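Local coordinates for terminase subunit UL89 protein (PDB 3N4P) that probably cuts viral DNA as the nuclease domain of a terminase subunit, a component of the molecular motor that drives the herpesvirus genome into empty capsids, at residues E42-I45 / L46-S49; E193-I196 / S197-S201; L210-Y213 / T214-L217. One frame throughout, in Å; residues are numbered along the deposited sequence.

How the contacts relate
Following the chain from its N terminus, contact 1 comes first, where helix 37-45 gives way to strand 46-48 at the subunit interface. Much later, contact 2 occupies the last turns of helix 187-200, and the chain then enters strand 204-211, at whose end contact 3 begins, turning into the loop before helix 221-229. Each contact closes a turn of a few residues within one continuous stretch, and the three lie in series, neither nested nor crossed. Contacts 1 and 2 meet in space, Phe43 CG lying 3.9 Å from Phe199 CE1, which joins helix 37-45 to helix 187-200. Contact 3 stays apart, its centre about 17 Å from that of contact 1.

Contact 1: E42-I45 / L46-S49; sequences EFDI and LRYS. With MG (magnesium ion), chain G.
Leu46 leaves the helix while still bonded to it: its backbone N donates to Glu42 O at 2.9 Å, an i to i+4 bond bent to 139° at the hydrogen. Leu46 is the first residue to leave helical backbone geometry, and its CB rests 3.4 Å from that same Glu42 O. Its own carbonyl oxygen is tied back by a water that donates to both Leu46 O and Phe43 O, and it also accepts from Lys205 NZ. The Arg47 backbone continues outward, but its side chain turns back to the helix end. Arg47 N reaches Ile45 O through a second water, and the side chain, extended from CG to NE, runs alongside Asp44. NE donates to Asp44 O at 2.8 Å, while NH2 forms a salt bridge with Asp44 OD1 at 2.7 Å, so one residue supplies both acceptors of a side-on grip. Both oxygens lie near the guanidinium plane, and carboxylate and guanidinium are turned 30° apart. NH2 has a further salt bridge to Asp220. The other carboxylate oxygen, Asp44 OD2, binds a magnesium ion at 2.5 Å, which Asn52 O of the second subunit also holds; the arginine therefore probably helps to orient a ligand of this interface metal. Phe43 packs against helix 221-229 and against strands 204-211 and 91-100, whereas Tyr48 shares backbone hydrogen bonds with Ala206 and Gln208 of strand 204-211, and residues 46 to 48 pair antiparallel with a strand of the second subunit, carrying the sheet across the dimer interface.

Contact 2: E193-I196 / S197-S201; sequences EQFI and SRFNS
Phe199 N donates to Phe195 O at 2.7 Å, nearly straight at the hydrogen (174°), the shortest of the i to i+4 bonds in this stretch. Arg198 N to Gln194 O, at 2.9 Å, and Asn200 N to Ile196 O continue the same pattern, whereas the bond from Ser197 N to Glu193 O is weak. The same spacing sets the side chains in pairs. Both phenylalanines have CG anti to the backbone N (chi1 -176° for Phe195), and they point the same way. Phe195 CZ meets Phe199 CD1 at 3.6 Å, but with centroids 5.5 Å apart and planes at 33° the rings form an oblique pair. Phe199 CB lies over one face of the Phe195 ring, offset toward its rim. On another side of the helix, the Gln194 amide is stacked on the Arg198 guanidinium. Gln194 NE2 sits 3.7 Å above the guanidinium plane, over its centre. Gln194 OE1 comes within 3.2 Å of Arg198 NH1, yet at a poor angle for a hydrogen bond, so the contact is better described as stacking of the two flat groups. Ile196 and Asn200 run side by side, while the Asn200 amide is committed to Thr36 N and Leu34 O. At the helix end Ser197 O accepts from both Ser201 N and Ser201 OG, each at 3.1 Å and from opposite faces of the carbonyl plane. Phe195 packs against helix 256-267, and the Phe199 ring meets Phe43 edge-to-face. The arrangement is that of an amphipathic helix C-terminus, here within the region 185-205 required for interaction with UL56 and for DNA packaging.

Contact 3: L210-Y213 / T214-L217; sequences LVSY and TIKL
Ser212 accepts two of the three direct hydrogen bonds of this turn, one through OG and one through its carbonyl oxygen. Ser212 OG accepts from Ile215 N at 3.1 Å, and Ser212 O accepts from Lys216 N, also at 3.1 Å but straighter, 160° against 139° at the hydrogen. OG reaches this position because it stands anti to its own backbone N (chi1 178°), beside the carbonyl carbon. The same hydroxyl is hydrogen-bonded to Leu97 O of strand 91-100, so the turn is fastened to the neighbouring strand through the oxygen that organises it. A third direct bond runs from Lys216 NZ to Leu210 O; at 2.5 Å it is unusually short, and that exact length is best treated as doubtful. The lysine chain bends at chi2, chi3 and chi4 to bring its ammonium group back toward Leu210 O. Together the two bonds to Ser212, side-chain oxygen to i+3 and carbonyl to i+4, meet the definition of an ST motif. It forms where strand 204-211 of the RNase H-like nuclease fold gives way to the loop before helix 221-229. Water extends the polar links. One molecule accepts from Ser212 N and Lys216 NZ, both at 3.0 Å; another receives the N-H of Leu217 and donates to Tyr213 O. The hydroxyl that accepts from Ile215 N is also in close van der Waals contact with the isoleucine side chain, Ser212 OG lying 3.1 Å from Ile215 CB and 3.5 Å from Ile215 CG1. Pro221, at helix 221-229, touches the side chains of Ser212, Ile215 and Lys216. At the start of the turn, Tyr213 stacks its ring on His119 and bonds its hydroxyl to Ser123, while Thr214 OG1 is held by His99 N.

Contact 1: E42-I45 / L46-S49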
ATOM      1  N   GLU B  42      -7.798  -3.230  -3.311  1.00 46.45           N
ATOM      2  CA  GLU B  42      -6.994  -2.628  -2.242  1.00 47.46           C
ATOM      3  C   GLU B  42      -5.829  -3.486  -1.728  1.00 44.73           C
ATOM      4  O   GLU B  42      -4.782  -2.976  -1.359  1.00 44.98           O
ATOM      5  CB  GLU B  42      -7.899  -2.272  -1.059  1.00 49.20           C
ATOM      6  CG  GLU B  42      -8.679  -0.964  -1.362  1.00 55.66           C
ATOM      7  CD  GLU B  42      -9.797  -0.703  -0.357  1.00 65.30           C
ATOM      8  OE1 GLU B  42      -9.599  -1.028   0.857  1.00 69.08           O
ATOM      9  OE2 GLU B  42     -10.875  -0.225  -0.800  1.00 70.68           O
ATOM     10  N   PHE B  43      -5.998  -4.790  -1.714  1.00 42.23           N
ATOM     11  CA  PHE B  43      -4.892  -5.636  -1.383  1.00 40.58           C
ATOM     12  C   PHE B  43      -3.726  -5.542  -2.396  1.00 40.22           C
ATOM     13  O   PHE B  43      -2.540  -5.629  -2.038  1.00 39.15           O
ATOM     14  CB  PHE B  43      -5.465  -7.038  -1.193  1.00 40.48           C
ATOM     15  CG  PHE B  43      -4.445  -8.121  -0.840  1.00 40.38           C
ATOM     16  CD1 PHE B  43      -3.876  -8.200   0.415  1.00 40.05           C
ATOM     17  CD2 PHE B  43      -4.219  -9.148  -1.723  1.00 38.61           C
ATOM     18  CE1 PHE B  43      -3.015  -9.304   0.763  1.00 36.11           C
ATOM     19  CE2 PHE B  43      -3.355 -10.208  -1.416  1.00 37.75           C
ATOM     20  CZ  PHE B  43      -2.771 -10.291  -0.173  1.00 37.38           C
ATOM     21  N   ASP B  44      -4.063  -5.387  -3.672  1.00 40.52           N
ATOM     22  CA  ASP B  44      -3.091  -5.157  -4.732  1.00 39.76           C
ATOM     23  C   ASP B  44      -2.385  -3.768  -4.689  1.00 39.81           C
ATOM     24  O   ASP B  44      -1.182  -3.676  -4.838  1.00 37.33           O
ATOM     25  CB  ASP B  44      -3.809  -5.203  -6.086  1.00 41.57           C
ATOM     26  CG  ASP B  44      -2.827  -5.574  -7.229  1.00 48.03           C
ATOM     27  OD1 ASP B  44      -1.675  -5.974  -6.907  1.00 55.44           O
ATOM     28  OD2 ASP B  44      -3.170  -5.441  -8.407  1.00 51.57           O
ATOM     29  N   ILE B  45      -3.158  -2.700  -4.524  1.00 38.83           N
ATOM     30  CA  ILE B  45      -2.594  -1.364  -4.692  1.00 39.25           C
ATOM     31  C   ILE B  45      -2.206  -0.683  -3.389  1.00 41.11           C
ATOM     32  O   ILE B  45      -1.506   0.354  -3.415  1.00 43.96           O
ATOM     33  CB  ILE B  45      -3.482  -0.452  -5.552  1.00 42.05           C
ATOM     34  CG1 ILE B  45      -4.825  -0.152  -4.860  1.00 40.58           C
ATOM     35  CG2 ILE B  45      -3.664  -1.022  -6.956  1.00 37.82           C
ATOM     36  CD1 ILE B  45      -5.833   0.647  -5.767  1.00 44.92           C
ATOM     37  N   LEU B  46      -2.579  -1.271  -2.254  1.00 39.86           N
ATOM     38  CA  LEU B  46      -2.216  -0.674  -0.960  1.00 42.28           C
ATOM     39  C   LEU B  46      -1.376  -1.672  -0.117  1.00 41.62           C
ATOM     40  O   LEU B  46      -1.921  -2.546   0.598  1.00 42.37           O
ATOM     41  CB  LEU B  46      -3.449  -0.088  -0.179  1.00 43.32           C
ATOM     42  CG  LEU B  46      -3.918   1.304  -0.635  1.00 47.82           C
ATOM     43  CD1 LEU B  46      -5.345   1.646  -0.102  1.00 55.68           C
ATOM     44  CD2 LEU B  46      -2.936   2.469  -0.204  1.00 49.03           C
ATOM     45  N   ARG B  47      -0.042  -1.576  -0.230  1.00 40.72           N
ATOM     46  CA  ARG B  47       0.843  -2.477   0.504  1.00 39.49           C
ATOM     47  C   ARG B  47       1.678  -1.670   1.486  1.00 41.18           C
ATOM     48  O   ARG B  47       2.084  -0.572   1.146  1.00 42.69           O
ATOM     49  CB  ARG B  47       1.786  -3.240  -0.481  1.00 38.03           C
ATOM     50  CG  ARG B  47       0.985  -3.832  -1.634  1.00 37.30           C
ATOM     51  CD  ARG B  47       1.842  -4.593  -2.576  1.00 38.96           C
ATOM     52  NE  ARG B  47       1.054  -4.975  -3.743  1.00 38.95           N
ATOM     53  CZ  ARG B  47       1.509  -5.809  -4.683  1.00 41.40           C
ATOM     54  NH1 ARG B  47       2.720  -6.345  -4.556  1.00 32.34           N
ATOM     55  NH2 ARG B  47       0.761  -6.111  -5.754  1.00 32.52           N
ATOM     56  N   TYR B  48       1.949  -2.214   2.674  1.00 42.05           N
ATOM     57  CA  TYR B  48       2.745  -1.572   3.720  1.00 43.44           C
ATOM     58  C   TYR B  48       4.273  -1.534   3.445  1.00 44.99           C
ATOM     59  O   TYR B  48       4.910  -2.556   3.169  1.00 45.76           O
ATOM     60  CB  TYR B  48       2.472  -2.326   5.029  1.00 45.01           C
ATOM     61  CG  TYR B  48       1.251  -1.845   5.743  1.00 47.26           C
ATOM     62  CD1 TYR B  48       0.112  -2.631   5.852  1.00 49.47           C
ATOM     63  CD2 TYR B  48       1.222  -0.568   6.298  1.00 50.50           C
ATOM     64  CE1 TYR B  48      -1.098  -2.112   6.527  1.00 48.77           C
ATOM     65  CE2 TYR B  48       0.071  -0.067   6.974  1.00 54.63           C
ATOM     66  CZ  TYR B  48      -1.069  -0.858   7.079  1.00 53.94           C
ATOM     67  OH  TYR B  48      -2.193  -0.333   7.683  1.00 60.67           O
ATOM     68  N   SER B  49       4.877  -0.369   3.548  1.00 47.84           N
ATOM     69  CA  SER B  49       6.282  -0.141   3.302  1.00 49.59           C
ATOM     70  C   SER B  49       6.898   0.037   4.655  1.00 52.29           C
ATOM     71  O   SER B  49       7.227   1.151   5.077  1.00 53.98           O
ATOM     72  CB  SER B  49       6.460   1.156   2.572  1.00 52.43           C
ATOM     73  OG  SER B  49       6.537   0.938   1.188  1.00 59.56           O
TER
HETATM   74 MG    MG G   5      -2.249  -6.815 -10.278  1.00 96.20          MG
HETATM   75  O   HOH W   1      -2.081  -5.271   0.553  1.00  8.08           O
HETATM   76  O   HOH W   2       1.259   0.036  -2.257  1.00  4.56           O

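Contact 2: E193-I196 / S197-S201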
ATOM      1  N   GLU B 193     -13.473 -19.494   6.702  1.00 67.97           N
ATOM      2  CA  GLU B 193     -14.522 -18.544   6.987  1.00 70.69           C
ATOM      3  C   GLU B 193     -14.021 -17.280   7.696  1.00 68.02           C
ATOM      4  O   GLU B 193     -14.467 -16.198   7.384  1.00 67.72           O
ATOM      5  CB  GLU B 193     -15.618 -19.244   7.783  1.00 74.86           C
ATOM      6  CG  GLU B 193     -16.700 -18.346   8.194  1.00 84.69           C
ATOM      7  CD  GLU B 193     -17.811 -18.170   7.145  1.00 93.49           C
ATOM      8  OE1 GLU B 193     -17.854 -17.102   6.463  1.00 92.51           O
ATOM      9  OE2 GLU B 193     -18.639 -19.103   7.023  1.00101.06           O
ATOM     10  N   GLN B 194     -13.131 -17.409   8.664  1.00 67.37           N
ATOM     11  CA  GLN B 194     -12.482 -16.231   9.266  1.00 67.33           C
ATOM     12  C   GLN B 194     -11.628 -15.375   8.261  1.00 62.40           C
ATOM     13  O   GLN B 194     -11.650 -14.139   8.286  1.00 59.39           O
ATOM     14  CB  GLN B 194     -11.572 -16.634  10.466  1.00 68.81           C
ATOM     15  CG  GLN B 194     -10.850 -15.390  11.036  1.00 72.47           C
ATOM     16  CD  GLN B 194      -9.669 -15.658  11.934  1.00 79.70           C
ATOM     17  OE1 GLN B 194      -8.524 -15.899  11.473  1.00 78.47           O
ATOM     18  NE2 GLN B 194      -9.919 -15.566  13.229  1.00 82.04           N
ATOM     19  N   PHE B 195     -10.849 -16.033   7.405  1.00 59.63           N
ATOM     20  CA  PHE B 195     -10.119 -15.294   6.354  1.00 56.33           C
ATOM     21  C   PHE B 195     -11.045 -14.445   5.447  1.00 57.15           C
ATOM     22  O   PHE B 195     -10.870 -13.216   5.276  1.00 54.04           O
ATOM     23  CB  PHE B 195      -9.357 -16.257   5.479  1.00 54.67           C
ATOM     24  CG  PHE B 195      -8.542 -15.572   4.463  1.00 54.83           C
ATOM     25  CD1 PHE B 195      -7.335 -14.997   4.824  1.00 50.82           C
ATOM     26  CD2 PHE B 195      -9.003 -15.436   3.167  1.00 52.12           C
ATOM     27  CE1 PHE B 195      -6.579 -14.325   3.881  1.00 50.91           C
ATOM     28  CE2 PHE B 195      -8.197 -14.777   2.218  1.00 53.85           C
ATOM     29  CZ  PHE B 195      -7.016 -14.226   2.602  1.00 48.09           C
ATOM     30  N   ILE B 196     -12.050 -15.107   4.888  1.00 58.67           N
ATOM     31  CA  ILE B 196     -12.890 -14.463   3.936  1.00 60.23           C
ATOM     32  C   ILE B 196     -13.414 -13.196   4.600  1.00 62.41           C
ATOM     33  O   ILE B 196     -13.442 -12.122   3.983  1.00 62.76           O
ATOM     34  CB  ILE B 196     -14.000 -15.427   3.468  1.00 62.96           C
ATOM     35  CG1 ILE B 196     -13.402 -16.457   2.500  1.00 63.31           C
ATOM     36  CG2 ILE B 196     -15.257 -14.682   2.856  1.00 64.12           C
ATOM     37  CD1 ILE B 196     -14.339 -17.663   2.300  1.00 70.30           C
ATOM     38  N   SER B 197     -13.806 -13.301   5.872  1.00 64.27           N
ATOM     39  CA  SER B 197     -14.425 -12.165   6.529  1.00 65.02           C
ATOM     40  C   SER B 197     -13.393 -11.070   6.795  1.00 61.54           C
ATOM     41  O   SER B 197     -13.682  -9.899   6.549  1.00 58.69           O
ATOM     42  CB  SER B 197     -15.150 -12.590   7.815  1.00 69.97           C
ATOM     43  OG  SER B 197     -15.383 -11.455   8.613  1.00 73.66           O
ATOM     44  N   ARG B 198     -12.209 -11.440   7.297  1.00 57.87           N
ATOM     45  CA  ARG B 198     -11.111 -10.469   7.465  1.00 57.55           C
ATOM     46  C   ARG B 198     -10.640  -9.770   6.209  1.00 55.09           C
ATOM     47  O   ARG B 198     -10.347  -8.567   6.243  1.00 55.50           O
ATOM     48  CB  ARG B 198      -9.862 -11.086   8.170  1.00 55.90           C
ATOM     49  CG  ARG B 198     -10.138 -11.223   9.673  1.00 63.19           C
ATOM     50  CD  ARG B 198      -9.066 -12.071  10.367  1.00 61.56           C
ATOM     51  NE  ARG B 198      -9.079 -11.851  11.820  1.00 67.51           N
ATOM     52  CZ  ARG B 198      -8.170 -12.369  12.668  1.00 69.89           C
ATOM     53  NH1 ARG B 198      -7.203 -13.120  12.211  1.00 61.46           N
ATOM     54  NH2 ARG B 198      -8.212 -12.120  13.975  1.00 74.25           N
ATOM     55  N   PHE B 199     -10.499 -10.528   5.125  1.00 53.84           N
ATOM     56  CA  PHE B 199     -10.067  -9.994   3.838  1.00 51.85           C
ATOM     57  C   PHE B 199     -11.086  -8.962   3.370  1.00 54.86           C
ATOM     58  O   PHE B 199     -10.737  -7.812   3.112  1.00 55.44           O
ATOM     59  CB  PHE B 199      -9.966 -11.127   2.827  1.00 49.83           C
ATOM     60  CG  PHE B 199      -9.250 -10.759   1.616  1.00 47.24           C
ATOM     61  CD1 PHE B 199      -7.854 -10.881   1.554  1.00 47.54           C
ATOM     62  CD2 PHE B 199      -9.931 -10.299   0.517  1.00 46.65           C
ATOM     63  CE1 PHE B 199      -7.185 -10.529   0.412  1.00 44.43           C
ATOM     64  CE2 PHE B 199      -9.230  -9.929  -0.651  1.00 46.58           C
ATOM     65  CZ  PHE B 199      -7.868 -10.041  -0.692  1.00 39.84           C
ATOM     66  N   ASN B 200     -12.363  -9.346   3.320  1.00 58.23           N
ATOM     67  CA  ASN B 200     -13.436  -8.427   2.925  1.00 59.61           C
ATOM     68  C   ASN B 200     -13.474  -7.184   3.741  1.00 61.37           C
ATOM     69  O   ASN B 200     -13.836  -6.116   3.238  1.00 61.64           O
ATOM     70  CB  ASN B 200     -14.815  -9.100   2.942  1.00 62.87           C
ATOM     71  CG  ASN B 200     -15.052  -9.929   1.680  1.00 63.39           C
ATOM     72  OD1 ASN B 200     -14.343  -9.741   0.707  1.00 62.30           O
ATOM     73  ND2 ASN B 200     -16.007 -10.847   1.701  1.00 61.48           N
ATOM     74  N   SER B 201     -13.094  -7.265   5.007  1.00 62.59           N
ATOM     75  CA  SER B 201     -13.116  -5.998   5.715  1.00 64.73           C
ATOM     76  C   SER B 201     -11.767  -5.276   5.811  1.00 62.51           C
ATOM     77  O   SER B 201     -11.639  -4.350   6.625  1.00 64.57           O
ATOM     78  CB  SER B 201     -13.917  -6.038   7.049  1.00 69.17           C
ATOM     79  OG  SER B 201     -13.546  -7.114   7.851  1.00 71.03           O
TER

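Contact 3: L210-Y213 / T214-L217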
ATOM      1  N   LEU B 210       7.684  -7.786   0.682  1.00 41.80           N
ATOM      2  CA  LEU B 210       7.316  -9.195   0.647  1.00 41.41           C
ATOM      3  C   LEU B 210       8.420 -10.135  -0.007  1.00 40.85           C
ATOM      4  O   LEU B 210       8.825  -9.960  -1.142  1.00 40.57           O
ATOM      5  CB  LEU B 210       6.008  -9.276  -0.126  1.00 41.51           C
ATOM      6  CG  LEU B 210       5.240 -10.546  -0.537  1.00 45.85           C
ATOM      7  CD1 LEU B 210       6.050 -11.797  -0.586  1.00 44.80           C
ATOM      8  CD2 LEU B 210       4.045 -10.742   0.292  1.00 44.57           C
ATOM      9  N   VAL B 211       8.878 -11.129   0.733  1.00 39.49           N
ATOM     10  CA  VAL B 211       9.998 -12.000   0.259  1.00 39.80           C
ATOM     11  C   VAL B 211       9.409 -13.174  -0.455  1.00 39.54           C
ATOM     12  O   VAL B 211       8.485 -13.764   0.045  1.00 39.64           O
ATOM     13  CB  VAL B 211      10.782 -12.538   1.482  1.00 39.15           C
ATOM     14  CG1 VAL B 211      11.787 -13.655   1.060  1.00 42.30           C
ATOM     15  CG2 VAL B 211      11.458 -11.395   2.157  1.00 37.44           C
ATOM     16  N   SER B 212       9.896 -13.478  -1.648  1.00 40.58           N
ATOM     17  CA  SER B 212       9.485 -14.706  -2.297  1.00 41.18           C
ATOM     18  C   SER B 212      10.456 -15.193  -3.337  1.00 41.34           C
ATOM     19  O   SER B 212      10.380 -14.744  -4.462  1.00 42.78           O
ATOM     20  CB  SER B 212       8.185 -14.505  -3.036  1.00 39.95           C
ATOM     21  OG  SER B 212       7.885 -15.749  -3.666  1.00 44.16           O
ATOM     22  N   TYR B 213      11.316 -16.148  -3.002  1.00 43.33           N
ATOM     23  CA  TYR B 213      12.359 -16.555  -3.927  1.00 42.80           C
ATOM     24  C   TYR B 213      11.821 -17.475  -5.022  1.00 43.25           C
ATOM     25  O   TYR B 213      12.437 -17.596  -6.082  1.00 42.80           O
ATOM     26  CB  TYR B 213      13.511 -17.244  -3.189  1.00 44.50           C
ATOM     27  CG  TYR B 213      14.258 -16.251  -2.319  1.00 45.45           C
ATOM     28  CD1 TYR B 213      14.106 -16.268  -0.925  1.00 41.95           C
ATOM     29  CD2 TYR B 213      15.152 -15.318  -2.899  1.00 50.22           C
ATOM     30  CE1 TYR B 213      14.800 -15.396  -0.119  1.00 45.22           C
ATOM     31  CE2 TYR B 213      15.857 -14.400  -2.105  1.00 52.69           C
ATOM     32  CZ  TYR B 213      15.667 -14.444  -0.690  1.00 51.13           C
ATOM     33  OH  TYR B 213      16.370 -13.585   0.146  1.00 48.18           O
ATOM     34  N   THR B 214      10.686 -18.146  -4.789  1.00 39.86           N
ATOM     35  CA  THR B 214      10.218 -19.116  -5.781  1.00 40.69           C
ATOM     36  C   THR B 214       9.153 -18.494  -6.670  1.00 41.40           C
ATOM     37  O   THR B 214       8.800 -19.092  -7.696  1.00 39.87           O
ATOM     38  CB  THR B 214       9.560 -20.379  -5.144  1.00 41.78           C
ATOM     39  OG1 THR B 214       8.416 -19.984  -4.395  1.00 39.90           O
ATOM     40  CG2 THR B 214      10.559 -21.112  -4.246  1.00 45.57           C
ATOM     41  N   ILE B 215       8.572 -17.327  -6.279  1.00 39.46           N
ATOM     42  CA  ILE B 215       7.572 -16.706  -7.117  1.00 38.62           C
ATOM     43  C   ILE B 215       8.040 -15.430  -7.838  1.00 40.45           C
ATOM     44  O   ILE B 215       7.602 -15.190  -8.955  1.00 41.02           O
ATOM     45  CB  ILE B 215       6.270 -16.411  -6.279  1.00 37.94           C
ATOM     46  CG1 ILE B 215       5.728 -17.721  -5.672  1.00 38.49           C
ATOM     47  CG2 ILE B 215       5.166 -15.696  -7.113  1.00 35.10           C
ATOM     48  CD1 ILE B 215       4.690 -17.399  -4.487  1.00 36.63           C
ATOM     49  N   LYS B 216       8.835 -14.567  -7.181  1.00 40.87           N
ATOM     50  CA  LYS B 216       9.058 -13.193  -7.690  1.00 42.58           C
ATOM     51  C   LYS B 216       9.631 -13.090  -9.070  1.00 43.58           C
ATOM     52  O   LYS B 216       9.328 -12.103  -9.820  1.00 44.16           O
ATOM     53  CB  LYS B 216      10.001 -12.376  -6.800  1.00 44.94           C
ATOM     54  CG  LYS B 216       9.235 -11.498  -5.815  1.00 48.68           C
ATOM     55  CD  LYS B 216       9.670  -9.975  -5.775  1.00 60.21           C
ATOM     56  CE  LYS B 216      10.560  -9.604  -4.570  1.00 63.93           C
ATOM     57  NZ  LYS B 216      10.127 -10.255  -3.266  1.00 64.06           N
ATOM     58  N   LEU B 217      10.453 -14.073  -9.453  1.00 42.39           N
ATOM     59  CA  LEU B 217      10.998 -14.035 -10.785  1.00 42.83           C
ATOM     60  C   LEU B 217      10.032 -14.327 -11.936  1.00 41.51           C
ATOM     61  O   LEU B 217      10.406 -14.032 -13.105  1.00 43.63           O
ATOM     62  CB  LEU B 217      12.308 -14.904 -10.965  1.00 45.97           C
ATOM     63  CG  LEU B 217      13.489 -14.747  -9.971  1.00 50.54           C
ATOM     64  CD1 LEU B 217      14.633 -15.699 -10.416  1.00 57.79           C
ATOM     65  CD2 LEU B 217      14.041 -13.310  -9.892  1.00 54.10           C
TER
HETATM   66  O   HOH W   3      12.409 -12.113  -2.512  1.00 22.40           O
HETATM   67  O   HOH W   4      10.940 -17.127  -8.685  1.00 15.62           O